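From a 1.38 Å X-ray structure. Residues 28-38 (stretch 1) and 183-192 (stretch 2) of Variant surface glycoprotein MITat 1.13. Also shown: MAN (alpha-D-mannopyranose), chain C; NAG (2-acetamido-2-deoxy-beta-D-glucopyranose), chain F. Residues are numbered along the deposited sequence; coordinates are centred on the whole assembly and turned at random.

Stretch 1, residues 28-38: NAPCTTACGCK
Stretch 2 (183-192) ENEPEPAKLI

Leu191, Pro186 and Asn28 cover the most surface in this contact, which buries 445 Å² in all and contains no direct hydrogen bond between the stretches. The two stretches run in the same direction at first: Asn28 CA lies 6.0 Å from Glu185 CA, Pro30 CA 6.0 Å from Pro186 CA, and Cys31 CA 6.0 Å from Ala189 CA. From Ala29 to Cys31, and from Glu185 to Ala189, both backbones are extended, with phi between -60° and -80° and psi between 130° and 165°, a conformation that suits their prolines.

Stretch 1 then turns into a helix beginning at Ala34. Thr33 (chi1 p) caps it, its OG1 accepting from Gly36 N at 2.9 Å, while Cys37 N donates to Thr33 O at 2.8 Å. Leu191 has phi 69°, psi -58° and an m,t side chain, and its CA-to-CB bond points toward stretch 1. Leu191 CD1 lies 3.4 Å from Ala34 N and 4.0 Å from Ala34 CB; Leu191 CD2 lies 3.6 Å from Thr32 O and 3.9 Å from Cys37 SG. A branched aliphatic side chain can thus touch backbone and sulfur together.

The disulfide joining Cys31 SG (chi1 p) to Cys37 SG (chi1 m), 2.1 Å long, ties the loop to the helix. Ala189 points its small methyl at it: Ala189 CB is 3.9 Å from Cys31 SG, 4.0 Å from Cys37 SG and 3.2 Å from Cys31 O.

The CA-to-CB bond of Pro186 (C-gamma endo) points toward stretch 1, with Pro186 CG 3.3 Å from Asn28 O and 4.2 Å from Pro30 CG (C-gamma exo); its rigid, apolar ring packs without needing a polar partner. That of Asn28 points away, but with chi1 at -139°, between wells, its end comes nearer. Asn28 OD1 lies 3.5 Å from Asn184 O, a contact between two hydrogen-free oxygens. One water bridges the backbones, accepting from Cys31 N at 3.3 Å and donating to Glu187 O at 2.5 Å.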

# COMPACT_ATOMS: atom_id res chain seq x y z
N ASN A 28 -12.88 -8.27 22.02
CA ASN A 28 -13.25 -6.99 22.60
C ASN A 28 -12.13 -6.50 23.51
O ASN A 28 -11.93 -5.29 23.66
CB ASN A 28 -14.56 -7.09 23.38
CG ASN A 28 -15.48 -5.90 23.15
OD1 ASN A 28 -15.05 -4.85 22.64
ND2 ASN A 28 -16.76 -6.05 23.51
N ALA A 29 -11.40 -7.46 24.14
CA ALA A 29 -10.32 -7.12 25.06
C ALA A 29 -9.07 -6.69 24.29
O ALA A 29 -8.76 -7.26 23.24
CB ALA A 29 -9.97 -8.32 25.94
N PRO A 30 -8.31 -5.73 24.81
CA PRO A 30 -7.13 -5.26 24.08
C PRO A 30 -6.08 -6.36 23.96
O PRO A 30 -6.03 -7.31 24.75
CB PRO A 30 -6.61 -4.10 24.94
CG PRO A 30 -7.77 -3.67 25.78
CD PRO A 30 -8.61 -4.88 25.98
N CYS A 31 -5.21 -6.20 22.96
CA CYS A 31 -4.09 -7.10 22.80
C CYS A 31 -3.07 -6.87 23.92
O CYS A 31 -3.01 -5.80 24.53
CB CYS A 31 -3.43 -6.89 21.43
SG CYS A 31 -2.76 -5.20 21.09
N THR A 32 -2.25 -7.89 24.16
CA THR A 32 -1.41 -7.92 25.36
C THR A 32 0.05 -8.30 25.12
O THR A 32 0.85 -8.18 26.05
CB THR A 32 -1.99 -8.87 26.44
OG1 THR A 32 -2.12 -10.21 25.91
CG2 THR A 32 -3.35 -8.38 26.91
N THR A 33 0.43 -8.71 23.91
CA THR A 33 1.80 -9.03 23.59
C THR A 33 2.12 -8.34 22.27
O THR A 33 1.22 -7.99 21.49
CB THR A 33 2.00 -10.53 23.40
OG1 THR A 33 1.25 -10.98 22.27
CG2 THR A 33 1.51 -11.28 24.63
N ALA A 34 3.40 -8.19 21.97
CA ALA A 34 3.76 -7.58 20.71
C ALA A 34 3.32 -8.45 19.54
O ALA A 34 2.82 -7.93 18.53
CB ALA A 34 5.27 -7.38 20.66
N CYS A 35 3.55 -9.75 19.61
CA CYS A 35 3.10 -10.65 18.55
C CYS A 35 1.58 -10.58 18.35
O CYS A 35 1.11 -10.53 17.20
CB CYS A 35 3.51 -12.09 18.84
SG CYS A 35 5.33 -12.37 18.81
N GLY A 36 0.81 -10.54 19.44
CA GLY A 36 -0.63 -10.47 19.32
C GLY A 36 -1.11 -9.13 18.81
O GLY A 36 -2.03 -9.07 17.98
N CYS A 37 -0.53 -8.04 19.29
CA CYS A 37 -0.93 -6.72 18.82
C CYS A 37 -0.65 -6.58 17.33
O CYS A 37 -1.49 -6.08 16.57
CB CYS A 37 -0.22 -5.61 19.57
SG CYS A 37 -0.72 -5.41 21.28
N LYS A 38 0.51 -7.06 16.87
CA LYS A 38 0.86 -6.94 15.47
C LYS A 38 -0.06 -7.80 14.63
O LYS A 38 -0.56 -7.35 13.60
CB LYS A 38 2.32 -7.36 15.26
CG LYS A 38 2.78 -7.33 13.80
CD LYS A 38 4.25 -7.78 13.65
CE LYS A 38 4.58 -7.92 12.17
NZ LYS A 38 5.92 -8.44 11.96
N GLU A 183 -16.42 -0.92 15.07
CA GLU A 183 -16.84 0.31 15.75
C GLU A 183 -16.48 0.29 17.23
O GLU A 183 -16.33 1.35 17.84
CB GLU A 183 -18.34 0.57 15.58
CG GLU A 183 -18.66 1.55 14.45
CD GLU A 183 -17.69 2.73 14.38
OE1 GLU A 183 -17.69 3.56 15.32
OE2 GLU A 183 -16.89 2.78 13.41
N ASN A 184 -16.35 -0.89 17.84
CA ASN A 184 -16.05 -1.00 19.26
C ASN A 184 -14.70 -1.66 19.54
O ASN A 184 -14.40 -1.97 20.70
CB ASN A 184 -17.17 -1.73 20.00
CG ASN A 184 -18.30 -0.80 20.39
OD1 ASN A 184 -18.09 0.40 20.59
ND2 ASN A 184 -19.50 -1.34 20.51
N GLU A 185 -13.87 -1.83 18.53
CA GLU A 185 -12.56 -2.42 18.75
C GLU A 185 -11.67 -1.43 19.49
O GLU A 185 -11.64 -0.24 19.15
CB GLU A 185 -11.96 -2.79 17.38
CG GLU A 185 -10.61 -3.50 17.48
CD GLU A 185 -10.72 -4.88 18.14
OE1 GLU A 185 -11.79 -5.50 18.03
OE2 GLU A 185 -9.72 -5.33 18.73
N PRO A 186 -10.98 -1.85 20.54
CA PRO A 186 -10.11 -0.93 21.26
C PRO A 186 -8.83 -0.64 20.49
O PRO A 186 -8.41 -1.39 19.61
CB PRO A 186 -9.80 -1.67 22.57
CG PRO A 186 -9.96 -3.14 22.19
CD PRO A 186 -11.07 -3.18 21.18
N GLU A 187 -8.18 0.45 20.90
CA GLU A 187 -6.90 0.82 20.33
C GLU A 187 -5.88 -0.29 20.58
O GLU A 187 -5.91 -0.96 21.62
CB GLU A 187 -6.38 2.10 20.99
CG GLU A 187 -6.81 3.36 20.29
CD GLU A 187 -6.95 4.53 21.24
OE1 GLU A 187 -8.11 4.93 21.51
OE2 GLU A 187 -5.91 5.05 21.70
N PRO A 188 -4.94 -0.48 19.65
CA PRO A 188 -3.82 -1.39 19.91
C PRO A 188 -3.02 -0.91 21.12
O PRO A 188 -2.86 0.29 21.34
CB PRO A 188 -2.98 -1.31 18.62
CG PRO A 188 -3.94 -0.80 17.58
CD PRO A 188 -4.83 0.15 18.33
N ALA A 189 -2.54 -1.88 21.91
CA ALA A 189 -1.87 -1.59 23.17
C ALA A 189 -0.45 -1.07 22.94
O ALA A 189 0.23 -1.48 22.00
CB ALA A 189 -1.83 -2.83 24.07
N LYS A 190 -0.00 -0.21 23.85
CA LYS A 190 1.34 0.36 23.75
C LYS A 190 2.39 -0.60 24.30
O LYS A 190 3.52 -0.60 23.82
CB LYS A 190 1.39 1.67 24.53
CG LYS A 190 1.33 2.93 23.69
CD LYS A 190 1.40 4.16 24.59
CE LYS A 190 2.02 5.33 23.88
NZ LYS A 190 1.69 6.64 24.52
N LEU A 191 1.99 -1.44 25.24
CA LEU A 191 2.84 -2.48 25.84
C LEU A 191 3.99 -2.02 26.74
O LEU A 191 4.08 -2.42 27.90
CB LEU A 191 3.37 -3.47 24.80
CG LEU A 191 2.29 -4.05 23.88
CD1 LEU A 191 2.96 -4.89 22.81
CD2 LEU A 191 1.29 -4.90 24.64
N ILE A 192 4.91 -1.20 26.23
CA ILE A 192 6.08 -0.74 26.98
C ILE A 192 6.01 0.78 27.07
O ILE A 192 5.95 1.47 26.03
CB ILE A 192 7.40 -1.22 26.35
CG1 ILE A 192 7.49 -2.74 26.38
CG2 ILE A 192 8.57 -0.55 27.04
CD1 ILE A 192 8.71 -3.32 25.67
C1 MAN C . 2.51 -15.63 13.64
C2 MAN C . 2.51 -14.09 13.68
C3 MAN C . 2.17 -13.56 15.03
C4 MAN C . 0.91 -14.22 15.62
C5 MAN C . 1.05 -15.75 15.57
C6 MAN C . -0.24 -16.43 16.01
O2 MAN C . 1.47 -13.57 12.86
O3 MAN C . 2.02 -12.16 15.03
O4 MAN C . 0.75 -13.83 16.99
O5 MAN C . 1.34 -16.17 14.23
O6 MAN C . -0.90 -15.54 16.94
C1 NAG F . 8.86 -12.60 11.91
C2 NAG F . 7.83 -12.97 12.98
C3 NAG F . 7.99 -14.44 13.30
C4 NAG F . 7.84 -15.23 12.03
C5 NAG F . 8.86 -14.71 11.00
C6 NAG F . 8.85 -15.40 9.67
C7 NAG F . 7.14 -11.13 14.40
C8 NAG F . 7.43 -10.30 15.59
N2 NAG F . 7.90 -12.11 14.13
O3 NAG F . 7.00 -14.74 14.27
O4 NAG F . 8.14 -16.61 12.12
O5 NAG F . 8.67 -13.39 10.79
O6 NAG F . 7.56 -15.35 9.09
O7 NAG F . 6.25 -10.85 13.70
O HOH W 1 -5.87 -3.41 21.41